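Local coordinates for CHAD domain protein (Streptomyces chartreusis, PDB 6RN5), which is a phosin, a CHAD-domain protein that binds polyphosphate and copper ions, though its cellular role is not established, at residues Arg187-Ala190 with His191-Leu195; Ala234-Asp237 with Arg238-Ala242. All blocks are in the same frame, centred on the assembly; numbering follows the deposited sequence.

Contact 1 (Arg187-Ala190 with His191-Leu195)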
loop_
_atom_site.group_PDB
_atom_site.type_symbol
_atom_site.label_atom_id
_atom_site.label_comp_id
_atom_site.label_asym_id
_atom_site.label_seq_id
_atom_site.Cartn_x
_atom_site.Cartn_y
_atom_site.Cartn_z
ATOM N N ARG A 187 -17.907 -0.449 -22.256
ATOM C CA ARG A 187 -17.833 -1.712 -22.934
ATOM C C ARG A 187 -18.853 -1.772 -24.055
ATOM O O ARG A 187 -18.500 -2.083 -25.191
ATOM C CB ARG A 187 -18.089 -2.828 -21.930
ATOM C CG ARG A 187 -18.306 -4.209 -22.524
ATOM C CD ARG A 187 -18.655 -5.207 -21.438
ATOM N NE ARG A 187 -19.213 -6.422 -22.007
ATOM C CZ ARG A 187 -19.481 -7.542 -21.335
ATOM N NH1 ARG A 187 -19.235 -7.632 -20.031
ATOM N NH2 ARG A 187 -20.007 -8.594 -21.985
ATOM N N THR A 188 -20.111 -1.507 -23.724
ATOM C CA THR A 188 -21.220 -1.538 -24.679
ATOM C C THR A 188 -20.964 -0.555 -25.790
ATOM O O THR A 188 -21.165 -0.856 -26.983
ATOM C CB THR A 188 -22.539 -1.233 -23.957
ATOM O OG1 THR A 188 -22.752 -2.254 -22.993
ATOM C CG2 THR A 188 -23.708 -1.299 -24.873
ATOM N N ARG A 189 -20.461 0.613 -25.425
ATOM C CA ARG A 189 -20.092 1.581 -26.463
ATOM C C ARG A 189 -18.975 1.058 -27.401
ATOM O O ARG A 189 -19.060 1.200 -28.639
ATOM C CB ARG A 189 -19.740 2.933 -25.859
ATOM C CG ARG A 189 -19.163 3.901 -26.853
ATOM C CD ARG A 189 -19.154 5.267 -26.225
ATOM N NE ARG A 189 -18.533 6.231 -27.099
ATOM C CZ ARG A 189 -18.433 7.524 -26.825
ATOM N NH1 ARG A 189 -18.890 8.024 -25.666
ATOM N NH2 ARG A 189 -17.861 8.328 -27.695
ATOM N N ALA A 190 -17.939 0.469 -26.803
ATOM C CA ALA A 190 -16.839 -0.161 -27.520
ATOM C C ALA A 190 -17.325 -1.283 -28.403
ATOM O O ALA A 190 -16.841 -1.442 -29.525
ATOM C CB ALA A 190 -15.860 -0.738 -26.536
ATOM N N HIS A 191 -18.247 -2.105 -27.874
ATOM C CA HIS A 191 -18.741 -3.247 -28.614
ATOM C C HIS A 191 -19.436 -2.765 -29.893
ATOM O O HIS A 191 -19.161 -3.264 -30.987
ATOM C CB HIS A 191 -19.715 -4.055 -27.760
ATOM C CG HIS A 191 -20.391 -5.183 -28.485
ATOM N ND1 HIS A 191 -19.769 -6.392 -28.730
ATOM C CD2 HIS A 191 -21.650 -5.303 -28.978
ATOM C CE1 HIS A 191 -20.621 -7.204 -29.338
ATOM N NE2 HIS A 191 -21.767 -6.565 -29.501
ATOM N N SER A 192 -20.318 -1.777 -29.772
ATOM C CA SER A 192 -21.058 -1.333 -30.938
ATOM C C SER A 192 -20.123 -0.582 -31.912
ATOM O O SER A 192 -20.219 -0.822 -33.139
ATOM C CB SER A 192 -22.300 -0.512 -30.558
ATOM O OG SER A 192 -21.972 0.515 -29.685
ATOM N N THR A 193 -19.177 0.212 -31.401
ATOM C CA THR A 193 -18.199 0.908 -32.277
ATOM C C THR A 193 -17.375 -0.083 -33.087
ATOM O O THR A 193 -17.150 0.128 -34.277
ATOM C CB THR A 193 -17.283 1.830 -31.464
ATOM O OG1 THR A 193 -18.103 2.669 -30.674
ATOM C CG2 THR A 193 -16.388 2.717 -32.354
ATOM N N ALA A 194 -17.024 -1.204 -32.457
ATOM C CA ALA A 194 -16.211 -2.244 -33.099
ATOM C C ALA A 194 -16.965 -2.989 -34.174
ATOM O O ALA A 194 -16.390 -3.357 -35.195
ATOM C CB ALA A 194 -15.680 -3.245 -32.070
ATOM N N LEU A 195 -18.229 -3.281 -33.923
ATOM C CA LEU A 195 -19.051 -3.917 -34.948
ATOM C C LEU A 195 -19.314 -2.954 -36.073
ATOM O O LEU A 195 -19.335 -3.344 -37.223
ATOM C CB LEU A 195 -20.373 -4.440 -34.390
ATOM C CG LEU A 195 -20.151 -5.582 -33.438
ATOM C CD1 LEU A 195 -21.501 -6.088 -32.970
ATOM C CD2 LEU A 195 -19.342 -6.695 -34.127
#
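Thr193 folds its hydroxyl back over the carbonyl of Arg189, one turn earlier in helix 170-198 of the all-helical CHAD domain, and OG1 donates to Arg189 O at 2.7 Å. With OG1 anti to the carbonyl carbon (chi1 -52°), the hydroxyl lies above the carbonyl plane, while Thr193 N, the regular i to i+4 donor, reaches the same Arg189 O from the opposite face at 2.9 Å. Two firm bonds from one residue thus grip this oxygen. Arg189 runs alongside the threonine in the same direction, its chain extended, CG passing 4.2 Å from Thr193 OG1. Ser192 hangs its hydroxyl over the previous turn as well: OG is 3.1 Å from Thr188 O and 3.2 Å from Arg189 O, and its single proton may serve either acceptor. Arg187 O accepts from the backbone N of His191, and the imidazole ND1 of His191 is hydrogen-bonded to Glu102, outside this stretch; Glu102 also forms a long, weak ion pair with Arg187 NE. Ala190 and Ala194, resting on Met101 and Thr98, mark the side of the helix that packs on helix 82-120. Between these two alanines, Ala194 CB sits 3.3 Å from Ala190 O.

Contact 2 (Ala234-Asp237 with Arg238-Ala242)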
loop_
_atom_site.group_PDB
_atom_site.type_symbol
_atom_site.label_atom_id
_atom_site.label_comp_id
_atom_site.label_asym_id
_atom_site.label_seq_id
_atom_site.Cartn_x
_atom_site.Cartn_y
_atom_site.Cartn_z
ATOM N N ALA A 234 18.506 -7.101 -34.307
ATOM C CA ALA A 234 18.255 -5.676 -34.125
ATOM C C ALA A 234 17.033 -5.408 -33.169
ATOM O O ALA A 234 17.023 -4.447 -32.360
ATOM C CB ALA A 234 18.017 -5.033 -35.496
ATOM N N ALA A 235 15.972 -6.205 -33.318
ATOM C CA ALA A 235 14.776 -6.022 -32.504
ATOM C C ALA A 235 15.117 -6.397 -31.099
ATOM O O ALA A 235 14.709 -5.719 -30.130
ATOM C CB ALA A 235 13.584 -6.886 -33.023
ATOM N N LYS A 236 15.855 -7.485 -30.946
ATOM C CA LYS A 236 16.303 -7.861 -29.601
ATOM C C LYS A 236 17.113 -6.734 -28.967
ATOM O O LYS A 236 16.918 -6.398 -27.797
ATOM C CB LYS A 236 17.148 -9.088 -29.657
ATOM C CG LYS A 236 17.637 -9.478 -28.276
ATOM C CD LYS A 236 18.182 -10.890 -28.238
ATOM C CE LYS A 236 18.272 -11.415 -26.809
ATOM N NZ LYS A 236 19.297 -12.497 -26.722
ATOM N N ASP A 237 18.038 -6.150 -29.744
ATOM C CA ASP A 237 18.820 -5.031 -29.223
ATOM C C ASP A 237 17.968 -3.879 -28.805
ATOM O O ASP A 237 18.201 -3.281 -27.730
ATOM C CB ASP A 237 19.844 -4.520 -30.217
ATOM C CG ASP A 237 20.928 -5.553 -30.528
ATOM O OD1 ASP A 237 21.112 -6.588 -29.817
ATOM O OD2 ASP A 237 21.564 -5.338 -31.556
ATOM N N ARG A 238 17.001 -3.508 -29.637
ATOM C CA ARG A 238 16.120 -2.375 -29.228
ATOM C C ARG A 238 15.446 -2.634 -27.864
ATOM O O ARG A 238 15.394 -1.739 -26.988
ATOM C CB ARG A 238 15.118 -2.062 -30.315
ATOM C CG ARG A 238 15.752 -1.425 -31.502
ATOM C CD ARG A 238 14.714 -1.071 -32.528
ATOM N NE ARG A 238 14.055 -2.182 -33.214
ATOM C CZ ARG A 238 14.464 -2.721 -34.380
ATOM N NH1 ARG A 238 15.612 -2.342 -34.947
ATOM N NH2 ARG A 238 13.746 -3.668 -34.986
ATOM N N LEU A 239 15.025 -3.883 -27.642
ATOM C CA LEU A 239 14.427 -4.279 -26.358
ATOM C C LEU A 239 15.470 -4.180 -25.192
ATOM O O LEU A 239 15.260 -3.523 -24.175
ATOM C CB LEU A 239 13.905 -5.725 -26.492
ATOM C CG LEU A 239 13.516 -6.419 -25.172
ATOM C CD1 LEU A 239 12.402 -5.592 -24.497
ATOM C CD2 LEU A 239 13.059 -7.863 -25.381
ATOM N N THR A 240 16.595 -4.861 -25.355
ATOM C CA THR A 240 17.608 -4.936 -24.312
ATOM C C THR A 240 18.183 -3.532 -23.993
ATOM O O THR A 240 18.455 -3.236 -22.834
ATOM C CB THR A 240 18.725 -5.932 -24.697
ATOM O OG1 THR A 240 19.340 -5.510 -25.911
ATOM C CG2 THR A 240 18.166 -7.341 -24.944
ATOM N N ASP A 241 18.347 -2.664 -24.992
ATOM C CA ASP A 241 18.811 -1.304 -24.707
ATOM C C ASP A 241 17.761 -0.522 -23.913
ATOM O O ASP A 241 18.115 0.249 -23.022
ATOM C CB ASP A 241 19.097 -0.537 -25.975
ATOM C CG ASP A 241 20.238 -1.139 -26.773
ATOM O OD1 ASP A 241 21.025 -1.971 -26.255
ATOM O OD2 ASP A 241 20.294 -0.836 -27.963
ATOM N N ALA A 242 16.482 -0.712 -24.245
ATOM C CA ALA A 242 15.416 -0.043 -23.499
ATOM C C ALA A 242 15.315 -0.530 -22.069
ATOM O O ALA A 242 15.133 0.268 -21.146
ATOM C CB ALA A 242 14.068 -0.170 -24.215
HETATM O O HOH W 1 20.426 -7.401 -27.374
#
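Arg238 doubles back along its own helix, so that one face of its guanidinium lies over the preceding turn. CG stands anti to the carbonyl carbon (chi1 -71°) and the chain bends at chi3, which brings the flat group over Ala234 O and Ala235 CA, both offset toward its rim. NH1 comes 3.7 Å from Ala234 CB and NH2 3.8 Å from Ala235 CB, so both alanines support the group from the same face, one near each terminal nitrogen. Ala234 O itself bonds to Arg238 N at 2.9 Å. Two residues further along, Lys236 and Thr240 cross obliquely, Lys236 CG meeting Thr240 CG2 at 4.0 Å. The other branch of Thr240, OG1, lies between the backbone N and the carbonyl carbon (chi1 60°), within reach of Lys236 O, Asp237 O and a water, among which its single proton cannot be assigned. That water, 2.6 Å from Thr240 OG1, donates to Asp237 OD1 at 2.7 Å. A valine in place of Thr240 would probably leave the water without its second protein partner and Asp237 OD1 less firmly tied to the helix. In helix 229-244, Leu239, buried, touches both Leu284 of helix 274-295 and Trp366 of helix 338-366, Thr240 also touches Trp366, and Lys236 lies on His287 of helix 274-295.

Overall arrangement
Followed from the N terminus, the chain reaches contact 1 late in helix 170-198, passes through helix 201-213, and comes to contact 2 in helix 229-244. Each contact lies within a single continuous helix, so neither closes a loop; they stand in series, neither nested nor crossed. Their centres are 36 Å apart, on opposite sides of the centre of the chain, and their nearest atoms remain about 29 Å from one another. Contact 1 belongs to a helix packed on the earlier helix 82-120, whereas the helix of contact 2 packs on the later helices 274-295 and 338-366. Both contacts lie in the CHAD domain, away from the copper and carbonate sites.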